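Local coordinates for isomaltodextranase (Arthrobacter globiformis, PDB 5AWO), which hydrolyses (1->6)-alpha-D-glucosidic linkages in polysaccharides, releasing successive isomaltose units from the non-reducing chain ends, at residues A[290-295]-A[300-305]; A[281-286]-A[410-415]; A[269-272]-A[276-279]; A[24-29]-A[308-313]; A[221-226]-A[249-254]. All blocks are in the same frame, centred on the assembly; numbering follows the deposited sequence. Where two conformers were deposited one is given.

Contact 1: residues A[290-295]-A[300-305]; sequences PNWANP and TGWSHR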
# COMPACT_ATOMS: atom_id res chain seq x y z
N PRO A 290 -0.67 -12.20 11.30
CA PRO A 290 -1.19 -10.98 10.74
C PRO A 290 -2.18 -10.37 11.74
O PRO A 290 -2.97 -11.10 12.35
CB PRO A 290 -1.92 -11.47 9.48
CG PRO A 290 -2.46 -12.80 9.90
CD PRO A 290 -1.45 -13.37 10.88
N ASN A 291 -2.17 -9.05 11.89
CA ASN A 291 -3.00 -8.48 12.96
C ASN A 291 -4.46 -8.86 12.71
O ASN A 291 -5.18 -9.23 13.65
CB ASN A 291 -2.82 -6.98 13.07
CG ASN A 291 -1.40 -6.60 13.35
OD1 ASN A 291 -0.91 -6.79 14.49
ND2 ASN A 291 -0.72 -6.14 12.34
N TRP A 292 -4.89 -8.68 11.47
CA TRP A 292 -6.21 -9.13 11.04
C TRP A 292 -6.08 -10.26 10.02
O TRP A 292 -5.15 -10.26 9.19
CB TRP A 292 -7.02 -7.98 10.44
CG TRP A 292 -7.46 -6.95 11.44
CD1 TRP A 292 -8.57 -7.02 12.23
CD2 TRP A 292 -6.83 -5.71 11.74
NE1 TRP A 292 -8.67 -5.89 13.01
CE2 TRP A 292 -7.60 -5.08 12.74
CE3 TRP A 292 -5.67 -5.06 11.29
CZ2 TRP A 292 -7.26 -3.83 13.27
CZ3 TRP A 292 -5.32 -3.83 11.83
CH2 TRP A 292 -6.10 -3.24 12.81
N ALA A 293 -7.00 -11.23 10.05
CA ALA A 293 -6.90 -12.39 9.18
C ALA A 293 -7.44 -12.15 7.78
O ALA A 293 -6.82 -12.54 6.81
CB ALA A 293 -7.59 -13.60 9.79
N ASN A 294 -8.62 -11.54 7.68
CA ASN A 294 -9.25 -11.33 6.38
C ASN A 294 -9.02 -9.90 5.92
O ASN A 294 -8.83 -8.98 6.75
CB ASN A 294 -10.75 -11.70 6.40
CG ASN A 294 -11.57 -10.80 7.30
OD1 ASN A 294 -11.95 -11.19 8.44
ND2 ASN A 294 -11.83 -9.62 6.86
N PRO A 295 -8.97 -9.68 4.59
CA PRO A 295 -8.63 -8.34 4.08
C PRO A 295 -9.72 -7.29 4.26
O PRO A 295 -9.39 -6.11 4.34
CB PRO A 295 -8.27 -8.60 2.62
CG PRO A 295 -9.03 -9.87 2.28
CD PRO A 295 -8.92 -10.70 3.53
N THR A 300 -9.37 -2.28 6.38
CA THR A 300 -10.05 -1.31 7.24
C THR A 300 -9.15 -0.88 8.41
O THR A 300 -9.00 0.31 8.71
CB THR A 300 -11.38 -1.87 7.73
OG1 THR A 300 -12.23 -2.14 6.61
CG2 THR A 300 -12.09 -0.92 8.68
N GLY A 301 -8.54 -1.85 9.04
CA GLY A 301 -7.72 -1.64 10.24
C GLY A 301 -6.41 -0.93 10.04
O GLY A 301 -5.95 -0.23 10.95
N TRP A 302 -5.81 -1.06 8.84
CA TRP A 302 -4.54 -0.41 8.53
C TRP A 302 -4.74 0.82 7.66
O TRP A 302 -3.76 1.46 7.28
CB TRP A 302 -3.59 -1.43 7.86
CG TRP A 302 -2.92 -2.31 8.86
CD1 TRP A 302 -3.05 -3.66 9.02
CD2 TRP A 302 -1.99 -1.88 9.86
NE1 TRP A 302 -2.26 -4.09 10.04
CE2 TRP A 302 -1.59 -3.01 10.58
CE3 TRP A 302 -1.44 -0.63 10.21
CZ2 TRP A 302 -0.70 -2.95 11.65
CZ3 TRP A 302 -0.55 -0.57 11.23
CH2 TRP A 302 -0.17 -1.71 11.96
N SER A 303 -6.00 1.21 7.40
CA SER A 303 -6.27 2.31 6.49
C SER A 303 -5.70 3.65 6.93
O SER A 303 -5.43 4.48 6.08
CB SER A 303 -7.77 2.45 6.22
OG SER A 303 -8.52 2.74 7.38
N HIS A 304 -5.55 3.85 8.23
CA HIS A 304 -4.93 5.09 8.75
C HIS A 304 -3.48 5.25 8.27
O HIS A 304 -2.92 6.37 8.32
CB HIS A 304 -5.02 5.18 10.27
CG HIS A 304 -4.33 4.06 10.98
ND1 HIS A 304 -4.81 2.77 10.98
CD2 HIS A 304 -3.18 4.03 11.69
CE1 HIS A 304 -3.99 1.99 11.65
NE2 HIS A 304 -2.98 2.73 12.07
N ARG A 305 -2.85 4.16 7.82
CA ARG A 305 -1.50 4.17 7.27
C ARG A 305 -1.41 4.21 5.75
O ARG A 305 -0.30 4.10 5.19
CB ARG A 305 -0.73 2.95 7.79
CG ARG A 305 -0.46 2.96 9.29
CD ARG A 305 0.28 4.23 9.70
NE ARG A 305 1.11 4.07 10.87
CZ ARG A 305 1.87 5.03 11.38
NH1 ARG A 305 1.82 6.25 10.85
NH2 ARG A 305 2.64 4.75 12.43
O HOH W 1 -3.40 -7.17 9.46
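The indole rings of Trp292 and Trp302 form a T-shaped (edge-to-face) pair, with planes at 89° and the six-membered ring of Trp292 centred 5.1 Å from the five-membered ring of Trp302. The leading atom is Trp292 CZ3, which stands over the face of Trp302, 3.6 Å from its CD1. One face of Trp292 is itself covered by the helix backbone: Gly301 CA sits 3.7 Å from the centroid of its six-membered ring and 23° off the normal, a CH-pi contact. That closeness depends on the missing side chain, since a CB on Gly301 would run into Trp292 CH2. At the edge of Trp302 come the amide of Asn291 and a water. This water accepts from Trp292 N at 2.9 Å and, weakly, from Trp302 NE1 at 3.3 Å, linking the loop backbone to the indole. All six touching residues are buried. Trp285 adds a second edge-to-face partner to Trp292, while Met250 and Ile266 pack on Trp302. In the TIM barrel, the loop 290-295 folds back on helix 295-302, whose far end packs on helix 251-260 through Trp302 and on strand 375-378 through Thr300 and Ser303.

Contact 2: residues A[281-286]-A[410-415]; sequences MRQNWQ and FNRSDT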
# COMPACT_ATOMS: atom_id res chain seq x y z
N MET A 281 -12.74 -16.39 8.78
CA MET A 281 -11.68 -16.85 9.70
C MET A 281 -11.85 -16.33 11.10
O MET A 281 -12.14 -17.09 12.03
CB MET A 281 -10.28 -16.56 9.18
CG MET A 281 -9.96 -17.25 7.87
SD MET A 281 -8.45 -16.66 7.09
CE MET A 281 -8.97 -15.03 6.61
N ARG A 282 -11.62 -15.04 11.27
CA ARG A 282 -11.81 -14.33 12.55
C ARG A 282 -11.85 -12.86 12.19
O ARG A 282 -11.23 -12.45 11.20
CB ARG A 282 -10.69 -14.58 13.55
CG ARG A 282 -9.28 -14.25 13.05
CD ARG A 282 -8.19 -14.27 14.11
NE ARG A 282 -6.86 -14.12 13.50
CZ ARG A 282 -6.15 -13.00 13.38
NH1 ARG A 282 -6.54 -11.83 13.85
NH2 ARG A 282 -5.00 -13.07 12.70
N GLN A 283 -12.54 -12.07 12.99
CA GLN A 283 -12.65 -10.65 12.77
C GLN A 283 -11.81 -9.85 13.74
O GLN A 283 -11.59 -8.66 13.52
CB GLN A 283 -14.11 -10.23 12.87
CG GLN A 283 -15.09 -11.10 12.10
CD GLN A 283 -14.81 -11.13 10.61
OE1 GLN A 283 -14.59 -10.09 9.99
NE2 GLN A 283 -14.84 -12.30 10.03
N ASN A 284 -11.39 -10.48 14.83
CA ASN A 284 -10.65 -9.75 15.86
C ASN A 284 -9.22 -9.43 15.47
O ASN A 284 -8.65 -10.12 14.62
CB ASN A 284 -10.62 -10.55 17.17
CG ASN A 284 -9.87 -11.84 17.04
OD1 ASN A 284 -10.37 -12.79 16.43
ND2 ASN A 284 -8.64 -11.88 17.55
N TRP A 285 -8.68 -8.37 16.05
CA TRP A 285 -7.27 -8.02 15.96
C TRP A 285 -6.45 -8.86 16.93
O TRP A 285 -6.93 -9.23 18.02
CB TRP A 285 -7.13 -6.56 16.33
CG TRP A 285 -5.74 -5.99 16.39
CD1 TRP A 285 -5.05 -5.39 15.37
CD2 TRP A 285 -4.89 -5.90 17.55
NE1 TRP A 285 -3.83 -4.94 15.82
CE2 TRP A 285 -3.71 -5.24 17.15
CE3 TRP A 285 -5.02 -6.32 18.88
CZ2 TRP A 285 -2.66 -4.97 18.03
CZ3 TRP A 285 -3.98 -6.04 19.75
CH2 TRP A 285 -2.82 -5.38 19.31
N GLN A 286 -5.20 -9.12 16.56
CA GLN A 286 -4.23 -9.71 17.48
C GLN A 286 -2.93 -8.95 17.31
O GLN A 286 -2.70 -8.30 16.29
CB GLN A 286 -4.03 -11.20 17.19
CG GLN A 286 -3.40 -11.48 15.83
CD GLN A 286 -3.25 -12.95 15.52
OE1 GLN A 286 -4.05 -13.79 15.94
NE2 GLN A 286 -2.20 -13.27 14.74
N PHE A 410 -20.39 -2.75 -0.00
CA PHE A 410 -20.23 -4.19 0.15
C PHE A 410 -21.30 -4.73 1.09
O PHE A 410 -21.67 -4.07 2.04
CB PHE A 410 -18.85 -4.52 0.73
CG PHE A 410 -17.71 -4.09 -0.13
CD1 PHE A 410 -17.19 -4.92 -1.10
CD2 PHE A 410 -17.12 -2.84 0.06
CE1 PHE A 410 -16.17 -4.51 -1.94
CE2 PHE A 410 -16.06 -2.46 -0.74
CZ PHE A 410 -15.58 -3.28 -1.73
N ASN A 411 -21.73 -5.96 0.83
CA ASN A 411 -22.59 -6.70 1.76
C ASN A 411 -21.96 -8.02 2.16
O ASN A 411 -22.03 -8.99 1.41
CB ASN A 411 -23.98 -6.94 1.19
CG ASN A 411 -24.86 -7.73 2.13
OD1 ASN A 411 -24.55 -7.86 3.33
ND2 ASN A 411 -25.97 -8.23 1.64
N ARG A 412 -21.39 -8.03 3.36
CA ARG A 412 -20.72 -9.21 3.90
C ARG A 412 -21.66 -10.19 4.60
O ARG A 412 -21.21 -11.25 5.08
CB ARG A 412 -19.58 -8.77 4.80
CG ARG A 412 -18.50 -7.96 4.10
CD ARG A 412 -17.47 -7.39 5.05
NE ARG A 412 -16.70 -8.47 5.68
CZ ARG A 412 -16.16 -8.42 6.88
NH1 ARG A 412 -16.20 -7.31 7.62
NH2 ARG A 412 -15.58 -9.52 7.35
N SER A 413 -22.97 -9.91 4.67
CA SER A 413 -23.89 -10.90 5.20
C SER A 413 -23.87 -12.15 4.31
O SER A 413 -23.80 -12.05 3.07
CB SER A 413 -25.31 -10.35 5.22
OG SER A 413 -26.23 -11.36 5.66
N ASP A 414 -23.98 -13.33 4.93
CA ASP A 414 -24.10 -14.55 4.14
C ASP A 414 -25.54 -14.84 3.69
O ASP A 414 -25.77 -15.65 2.81
CB ASP A 414 -23.50 -15.72 4.94
CG ASP A 414 -22.14 -15.35 5.53
OD1 ASP A 414 -21.23 -14.92 4.78
OD2 ASP A 414 -21.97 -15.46 6.77
N THR A 415 -26.50 -14.14 4.26
CA THR A 415 -27.91 -14.51 4.02
C THR A 415 -28.84 -13.36 3.63
O THR A 415 -29.77 -13.52 2.80
CB THR A 415 -28.43 -15.18 5.28
OG1 THR A 415 -27.59 -16.29 5.57
CG2 THR A 415 -29.87 -15.71 5.10
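Gln283 and Arg412 reach for each other from opposite directions across a gap of 12.1 Å between Gln283 CA and Arg412 CA, and their polar ends close it with a single hydrogen bond. Arg412 NH2 donates to Gln283 OE1 at 2.9 Å with an N-H...O angle of 161°. The amide and guanidinium planes stand 42° apart; from the arginine the oxygen lies at the edge, nearly in the guanidinium plane, whereas from the glutamine the donor is tilted well out of the carbonyl plane. The arginine chain runs extended as far as CG and CD and then bends at its third torsion (66°), which turns the N-H edge of the guanidinium toward Gln283. Its NE bonds to Ser279 OG and its NH1 to Thr393 OG1, and Gln283 NE2 bonds to Ser279 O, so both ends of the bond are fixed in rotation by second partners. A methionine in place of Arg412 would probably leave Gln283 OE1 and Ser279 OG without these donors and loosen the tie between the two loops. At the base of Arg412, Asn411 OD1 accepts from Ser413 N at 2.9 Å, an Asx turn. This surface contact joins the loop between barrel helices 274-279 and 295-302 to the turn between strands 405-410 and 418-423 of the C-terminal beta-sandwich, and Arg412 also packs on Phe296 of helix 295-302.

Contact 3: residues A[269-272]-A[276-279]; sequences DADK and DRLS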
# COMPACT_ATOMS: atom_id res chain seq x y z
N ASP A 269 -2.53 -15.29 4.44
CA ASP A 269 -2.33 -15.70 3.06
C ASP A 269 -3.66 -16.06 2.39
O ASP A 269 -4.54 -16.64 3.00
CB ASP A 269 -1.45 -16.94 2.98
CG ASP A 269 0.00 -16.72 3.39
OD1 ASP A 269 0.40 -15.63 3.86
OD2 ASP A 269 0.79 -17.69 3.28
N ALA A 270 -3.75 -15.81 1.08
CA ALA A 270 -4.94 -16.19 0.33
C ALA A 270 -5.27 -17.68 0.48
O ALA A 270 -6.45 -18.06 0.48
CB ALA A 270 -4.79 -15.81 -1.14
N ASP A 271 -4.27 -18.54 0.56
CA ASP A 271 -4.47 -19.98 0.83
C ASP A 271 -5.43 -20.53 -0.22
O ASP A 271 -5.27 -20.22 -1.42
CB ASP A 271 -4.92 -20.12 2.31
CG ASP A 271 -4.86 -21.55 2.88
OD1 ASP A 271 -5.85 -22.27 2.68
OD2 ASP A 271 -3.88 -21.92 3.57
N LYS A 272 -6.41 -21.33 0.20
CA LYS A 272 -7.41 -21.92 -0.69
C LYS A 272 -8.42 -20.91 -1.24
O LYS A 272 -9.27 -21.27 -2.04
CB LYS A 272 -8.17 -23.02 0.05
CG LYS A 272 -9.00 -22.52 1.20
CD LYS A 272 -9.46 -23.64 2.12
CE LYS A 272 -10.59 -24.46 1.52
NZ LYS A 272 -11.84 -23.66 1.41
N ASP A 276 -14.28 -17.43 2.69
CA ASP A 276 -13.79 -17.51 4.04
C ASP A 276 -12.43 -16.82 4.21
O ASP A 276 -12.20 -16.17 5.20
CB ASP A 276 -13.76 -18.96 4.57
CG ASP A 276 -13.54 -19.03 6.08
OD1 ASP A 276 -14.28 -18.36 6.83
OD2 ASP A 276 -12.57 -19.68 6.51
N ARG A 277 -11.58 -16.88 3.19
CA ARG A 277 -10.30 -16.17 3.26
C ARG A 277 -10.46 -14.67 2.99
O ARG A 277 -9.71 -13.87 3.56
CB ARG A 277 -9.30 -16.78 2.31
CG ARG A 277 -8.76 -18.11 2.86
CD ARG A 277 -7.51 -17.84 3.70
NE ARG A 277 -7.29 -18.92 4.60
CZ ARG A 277 -6.25 -19.05 5.38
NH1 ARG A 277 -5.21 -18.23 5.29
NH2 ARG A 277 -6.21 -20.06 6.22
N LEU A 278 -11.45 -14.28 2.20
CA LEU A 278 -11.68 -12.87 1.93
C LEU A 278 -12.33 -12.12 3.09
O LEU A 278 -12.04 -10.93 3.30
CB LEU A 278 -12.54 -12.70 0.67
CG LEU A 278 -12.55 -11.29 0.05
CD1 LEU A 278 -11.28 -11.04 -0.75
CD2 LEU A 278 -13.79 -11.07 -0.81
N SER A 279 -13.21 -12.80 3.83
CA SER A 279 -14.10 -12.14 4.79
C SER A 279 -14.30 -12.88 6.10
O SER A 279 -14.90 -12.33 7.01
CB SER A 279 -15.44 -11.93 4.07
OG SER A 279 -16.33 -11.09 4.79
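Arg277 is brought against Asp269, Ala270 and Asp271 by its torsions: with CG anti to the carbonyl carbon, a second torsion of -91°, away from the staggered values, swings the rest of the chain over the loop backbone. Asp271 answers with CG opposite its own backbone N (chi1 -166°), which lays the carboxylate nearly parallel to the guanidinium. The two planes are 17° apart and stacked. Asp271 CB stands over one face of the guanidinium, 3.5 Å from Arg277 NE, and Asp271 OD2 is 4.0 Å from Arg277 NH2. This is a long salt bridge of charges alone, because the oxygen lies well out of the guanidinium plane and no N-H points at it. The directed bond is made to the backbone instead: Arg277 NH1 donates to Asp269 O at 2.9 Å, from within the carbonyl plane. Along the way, Arg277 CG passes 3.3 Å from Ala270 O, so successive loop carbonyls line the methylene chain. Asp271 OD1 is engaged by Lys272 N at 2.7 Å, which helps to fix the carboxylate's rotation. Further out, Asp269 OD1 forms a salt bridge with Arg265, and Asp269 lies about 6 Å, side chain to side chain, from Asp201, the probable nucleophile. The contact pins the loop that follows barrel strand 263-265 to helix 274-279, with helix 44-50 flanking it through Tyr44 and Phe48.

Contact 4: residues A[24-29]-A[308-313]; sequences LASRNS and RGQLIL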
# COMPACT_ATOMS: atom_id res chain seq x y z
N LEU A 24 9.92 13.56 8.25
CA LEU A 24 9.09 12.43 7.79
C LEU A 24 9.43 11.13 8.50
O LEU A 24 10.54 10.95 8.99
CB LEU A 24 9.29 12.25 6.29
CG LEU A 24 8.96 13.49 5.43
CD1 LEU A 24 9.14 13.20 3.95
CD2 LEU A 24 7.56 13.98 5.70
N ALA A 25 8.46 10.21 8.52
CA ALA A 25 8.62 8.90 9.10
C ALA A 25 8.22 7.77 8.12
O ALA A 25 8.03 6.64 8.54
CB ALA A 25 7.82 8.80 10.39
N SER A 26 8.11 8.09 6.83
CA SER A 26 7.83 7.08 5.82
C SER A 26 8.87 7.08 4.73
O SER A 26 9.56 8.08 4.51
CB SER A 26 6.44 7.31 5.22
OG SER A 26 6.42 8.43 4.34
N ARG A 27 9.01 5.95 4.05
CA ARG A 27 9.91 5.84 2.91
C ARG A 27 9.57 6.83 1.82
O ARG A 27 10.46 7.35 1.14
CB ARG A 27 9.90 4.41 2.36
CG ARG A 27 10.53 4.21 1.00
CD ARG A 27 10.60 2.72 0.67
NE ARG A 27 10.44 2.42 -0.73
CZ ARG A 27 11.41 2.30 -1.63
NH1 ARG A 27 11.12 2.00 -2.86
NH2 ARG A 27 12.70 2.49 -1.30
N ASN A 28 8.28 7.09 1.62
CA ASN A 28 7.85 8.22 0.78
C ASN A 28 8.39 8.14 -0.63
O ASN A 28 8.84 9.16 -1.22
CB ASN A 28 8.32 9.52 1.50
CG ASN A 28 7.79 10.79 0.88
OD1 ASN A 28 6.63 10.91 0.49
ND2 ASN A 28 8.67 11.79 0.82
N SER A 29 8.35 6.95 -1.21
CA SER A 29 8.89 6.72 -2.54
C SER A 29 7.92 7.15 -3.65
O SER A 29 6.74 7.36 -3.42
CB SER A 29 9.23 5.25 -2.74
OG SER A 29 8.05 4.54 -3.15
N ARG A 308 -1.01 8.59 -0.33
CA ARG A 308 0.16 9.03 -1.04
C ARG A 308 1.32 9.32 -0.09
O ARG A 308 1.19 10.15 0.82
CB ARG A 308 -0.14 10.29 -1.88
CG ARG A 308 -1.28 10.13 -2.89
CD ARG A 308 -1.20 8.85 -3.72
NE ARG A 308 -2.31 8.78 -4.68
CZ ARG A 308 -2.28 9.24 -5.93
NH1 ARG A 308 -1.18 9.79 -6.46
NH2 ARG A 308 -3.34 9.12 -6.71
N GLY A 309 2.42 8.61 -0.33
CA GLY A 309 3.65 8.72 0.44
C GLY A 309 3.70 7.94 1.73
O GLY A 309 4.75 7.91 2.35
N GLN A 310 2.59 7.28 2.10
CA GLN A 310 2.54 6.42 3.29
C GLN A 310 2.73 4.97 2.81
O GLN A 310 3.68 4.71 2.11
CB GLN A 310 1.26 6.69 4.09
CG GLN A 310 1.11 8.16 4.50
CD GLN A 310 2.28 8.66 5.34
OE1 GLN A 310 2.70 7.99 6.30
NE2 GLN A 310 2.81 9.84 4.97
N LEU A 311 1.79 4.06 3.10
CA LEU A 311 1.92 2.68 2.63
C LEU A 311 0.79 2.34 1.66
O LEU A 311 -0.35 2.83 1.79
CB LEU A 311 1.88 1.71 3.80
CG LEU A 311 3.19 1.57 4.57
CD1 LEU A 311 2.94 0.89 5.89
CD2 LEU A 311 4.22 0.83 3.74
N ILE A 312 1.11 1.49 0.70
CA ILE A 312 0.09 0.76 -0.07
C ILE A 312 -0.27 -0.53 0.68
O ILE A 312 0.61 -1.30 1.06
CB ILE A 312 0.58 0.48 -1.50
CG1 ILE A 312 0.68 1.78 -2.30
CG2 ILE A 312 -0.37 -0.48 -2.22
CD1 ILE A 312 1.51 1.72 -3.54
N LEU A 313 -1.55 -0.72 0.96
CA LEU A 313 -2.00 -1.93 1.64
C LEU A 313 -2.21 -3.07 0.65
O LEU A 313 -2.81 -2.90 -0.40
CB LEU A 313 -3.28 -1.64 2.43
CG LEU A 313 -3.24 -0.43 3.36
CD1 LEU A 313 -4.52 -0.33 4.17
CD2 LEU A 313 -2.03 -0.45 4.29
O HOH W 2 5.68 10.94 5.11
O HOH W 3 6.37 4.81 2.69
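Ser26 OG donates a short hydrogen bond of 2.6 Å to Gly309 O, approaching 22° out of the carbonyl plane. The same oxygen receives a CA-H...O contact from Asn28, with Asn28 CA 3.5 Å from Gly309 O. One carbonyl thus gathers two donors of unequal strength from the segment 24-29. The serine hydroxyl stands between its backbone N and carbonyl carbon (chi1 74°), a rotamer that aims it across the gap. With its proton given to Gly309, Ser26 OG accepts from a water at 2.7 Å, and that water accepts in turn from Gln310 NE2 at 3.1 Å. The bent glutamine chain thereby returns to the serine through one solvent molecule. A second water joins the backbones, lying 2.8 Å from Gln310 O, to which it can donate, and accepting from Asn28 N at 3.2 Å. Gly309 suits its place twice over: its phi is positive, and a CB would clash with Asn28 OD1, which lies 3.7 Å from Gly309 CA. That amide oxygen is held by Arg33. Farther back, Arg27 and Ser29 both bond OD1 of Asp262, the probable proton donor, while residues 308-313 lead into barrel strand 312-314. The contact is almost wholly polar, with one direct bond and two waters joining the segments, so it depends on the Ser26 hydroxyl and the bound waters rather than on apolar packing.

Contact 5: residues A[221-226]-A[249-254]; sequences HGRANY and HMFQDG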
# COMPACT_ATOMS: atom_id res chain seq x y z
N HIS A 221 15.87 -12.29 15.97
CA HIS A 221 17.00 -11.40 15.66
C HIS A 221 16.90 -10.01 16.23
O HIS A 221 17.88 -9.26 16.20
CB HIS A 221 17.27 -11.42 14.16
CG HIS A 221 17.63 -12.78 13.69
ND1 HIS A 221 16.68 -13.72 13.38
CD2 HIS A 221 18.82 -13.42 13.64
CE1 HIS A 221 17.27 -14.87 13.09
NE2 HIS A 221 18.58 -14.71 13.25
N GLY A 222 15.73 -9.68 16.80
CA GLY A 222 15.56 -8.45 17.57
C GLY A 222 15.12 -7.25 16.77
O GLY A 222 15.29 -7.18 15.54
N ARG A 223 14.64 -6.26 17.50
CA ARG A 223 14.03 -5.08 16.91
C ARG A 223 15.04 -4.18 16.21
O ARG A 223 14.79 -3.68 15.11
CB ARG A 223 13.31 -4.30 18.02
CG ARG A 223 12.57 -3.08 17.54
CD ARG A 223 11.45 -3.48 16.62
NE ARG A 223 10.68 -2.30 16.22
CZ ARG A 223 9.75 -2.30 15.28
NH1 ARG A 223 9.45 -3.41 14.64
NH2 ARG A 223 9.10 -1.17 15.00
N ALA A 224 16.19 -3.94 16.83
CA ALA A 224 17.15 -3.03 16.24
C ALA A 224 17.69 -3.62 14.93
O ALA A 224 17.85 -2.91 13.94
CB ALA A 224 18.29 -2.74 17.23
N ASN A 225 17.93 -4.92 14.92
CA ASN A 225 18.44 -5.59 13.73
C ASN A 225 17.42 -5.57 12.59
O ASN A 225 17.77 -5.37 11.44
CB ASN A 225 18.85 -7.02 14.05
CG ASN A 225 20.15 -7.09 14.81
OD1 ASN A 225 20.93 -6.13 14.82
ND2 ASN A 225 20.39 -8.21 15.45
N TYR A 226 16.15 -5.76 12.93
CA TYR A 226 15.06 -5.66 11.95
C TYR A 226 14.98 -4.27 11.34
O TYR A 226 14.90 -4.11 10.11
CB TYR A 226 13.76 -6.00 12.66
CG TYR A 226 12.51 -5.98 11.79
CD1 TYR A 226 12.34 -6.90 10.77
CD2 TYR A 226 11.50 -5.08 12.03
CE1 TYR A 226 11.20 -6.90 10.00
CE2 TYR A 226 10.33 -5.08 11.28
CZ TYR A 226 10.19 -5.99 10.27
OH TYR A 226 9.03 -6.03 9.50
N HIS A 249 5.31 -8.17 11.34
CA HIS A 249 4.60 -8.00 12.60
C HIS A 249 3.89 -6.64 12.75
O HIS A 249 2.95 -6.53 13.51
CB HIS A 249 5.53 -8.22 13.79
CG HIS A 249 5.69 -9.66 14.18
ND1 HIS A 249 4.63 -10.55 14.25
CD2 HIS A 249 6.77 -10.34 14.63
CE1 HIS A 249 5.05 -11.71 14.69
NE2 HIS A 249 6.36 -11.62 14.91
N MET A 250 4.40 -5.62 12.07
CA MET A 250 3.86 -4.27 12.13
C MET A 250 3.82 -3.69 13.54
O MET A 250 2.90 -2.96 13.90
CB MET A 250 2.44 -4.25 11.54
CG MET A 250 2.34 -4.73 10.10
SD MET A 250 3.10 -3.59 8.92
CE MET A 250 1.84 -2.33 8.83
N PHE A 251 4.84 -4.00 14.34
CA PHE A 251 4.87 -3.47 15.69
C PHE A 251 4.90 -1.92 15.68
O PHE A 251 5.27 -1.27 14.70
CB PHE A 251 6.10 -4.01 16.44
CG PHE A 251 6.07 -5.49 16.72
CD1 PHE A 251 4.92 -6.13 17.20
CD2 PHE A 251 7.22 -6.26 16.55
CE1 PHE A 251 4.93 -7.49 17.48
CE2 PHE A 251 7.23 -7.62 16.83
CZ PHE A 251 6.08 -8.24 17.30
N GLN A 252 4.48 -1.33 16.80
CA GLN A 252 4.46 0.12 16.96
C GLN A 252 3.71 0.78 15.79
O GLN A 252 4.20 1.72 15.16
CB GLN A 252 5.88 0.68 17.06
CG GLN A 252 6.73 0.08 18.17
CD GLN A 252 8.06 0.79 18.27
OE1 GLN A 252 8.86 0.77 17.34
NE2 GLN A 252 8.31 1.45 19.41
N ASP A 253 2.51 0.26 15.52
CA ASP A 253 1.63 0.80 14.49
C ASP A 253 2.35 0.84 13.14
O ASP A 253 2.23 1.79 12.38
CB ASP A 253 1.13 2.18 14.91
CG ASP A 253 -0.13 2.62 14.17
OD1 ASP A 253 -0.83 1.79 13.55
OD2 ASP A 253 -0.44 3.83 14.23
N GLY A 254 3.07 -0.23 12.84
CA GLY A 254 3.75 -0.36 11.57
C GLY A 254 4.92 0.58 11.31
O GLY A 254 5.27 0.82 10.15
O HOH W 4 7.37 -5.10 13.18
O HOH W 5 7.32 -1.78 12.99
O HOH W 6 11.54 0.18 17.87
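Arg223 meets residues 249-254 mainly by hydrogen bonds. Directly, its NH2 donates to Gln252 OE1 at 3.0 Å with an N-H...O angle of 142°; the oxygen lies 26° out of the guanidinium plane, with the amide almost perpendicular to it. Of the bridging waters, one accepts from Arg223 NE at 3.1 Å and donates to Gln252 OE1 at 2.8 Å, and another accepts from Arg223 NH2 at 2.8 Å and lies 2.7 Å from Phe251 O, to which it can donate. A third accepts from Phe251 N and, weakly, from Arg223 NH1. The bend at the second torsion (64°) of the arginine carries its head across the gap between helices 223-237 and 251-260, which follow parallel strands 197-200 and 242-245 of the TIM barrel and pack as neighbours on its outside. Packing beyond the bonds is slight: Phe251 CB lies over one guanidinium face, 3.9 Å from Arg223 NH1, and the Phe251 ring has His249 CB over its centre. A leucine at Arg223 would probably leave Gln252 OE1 without its arginine donor and the bridging waters with fewer partners, besides stripping Glu207 of its mate. That salt bridge runs from Arg223 NH1 to Glu207 OE2 on helix 203-208.

Contacts 1 and 3, and the 281-286 side of contact 2, lie along the connection between barrel strands 263-265 and 312-314, and contact 2 ties it to the C-terminal beta-sandwich; their centres are 12 to 14 Å apart. Contact 1 meets contact 2 where Arg282 NH2 bonds Pro290 O at 2.9 Å, and contact 3 where Pro295 packs on helix 274-279. It reaches contact 4 through Arg305 O to Leu311 N (3.0 Å) and contact 5 through His304 NE2 to Asp253 OD1 (2.8 Å). Side chain to side chain, Asp269 of contact 3 is about 6 Å from Asp201, the probable nucleophile, and Asn28 of contact 4 about 8 Å from Asp262, the probable proton donor; the other contacts lie away from both.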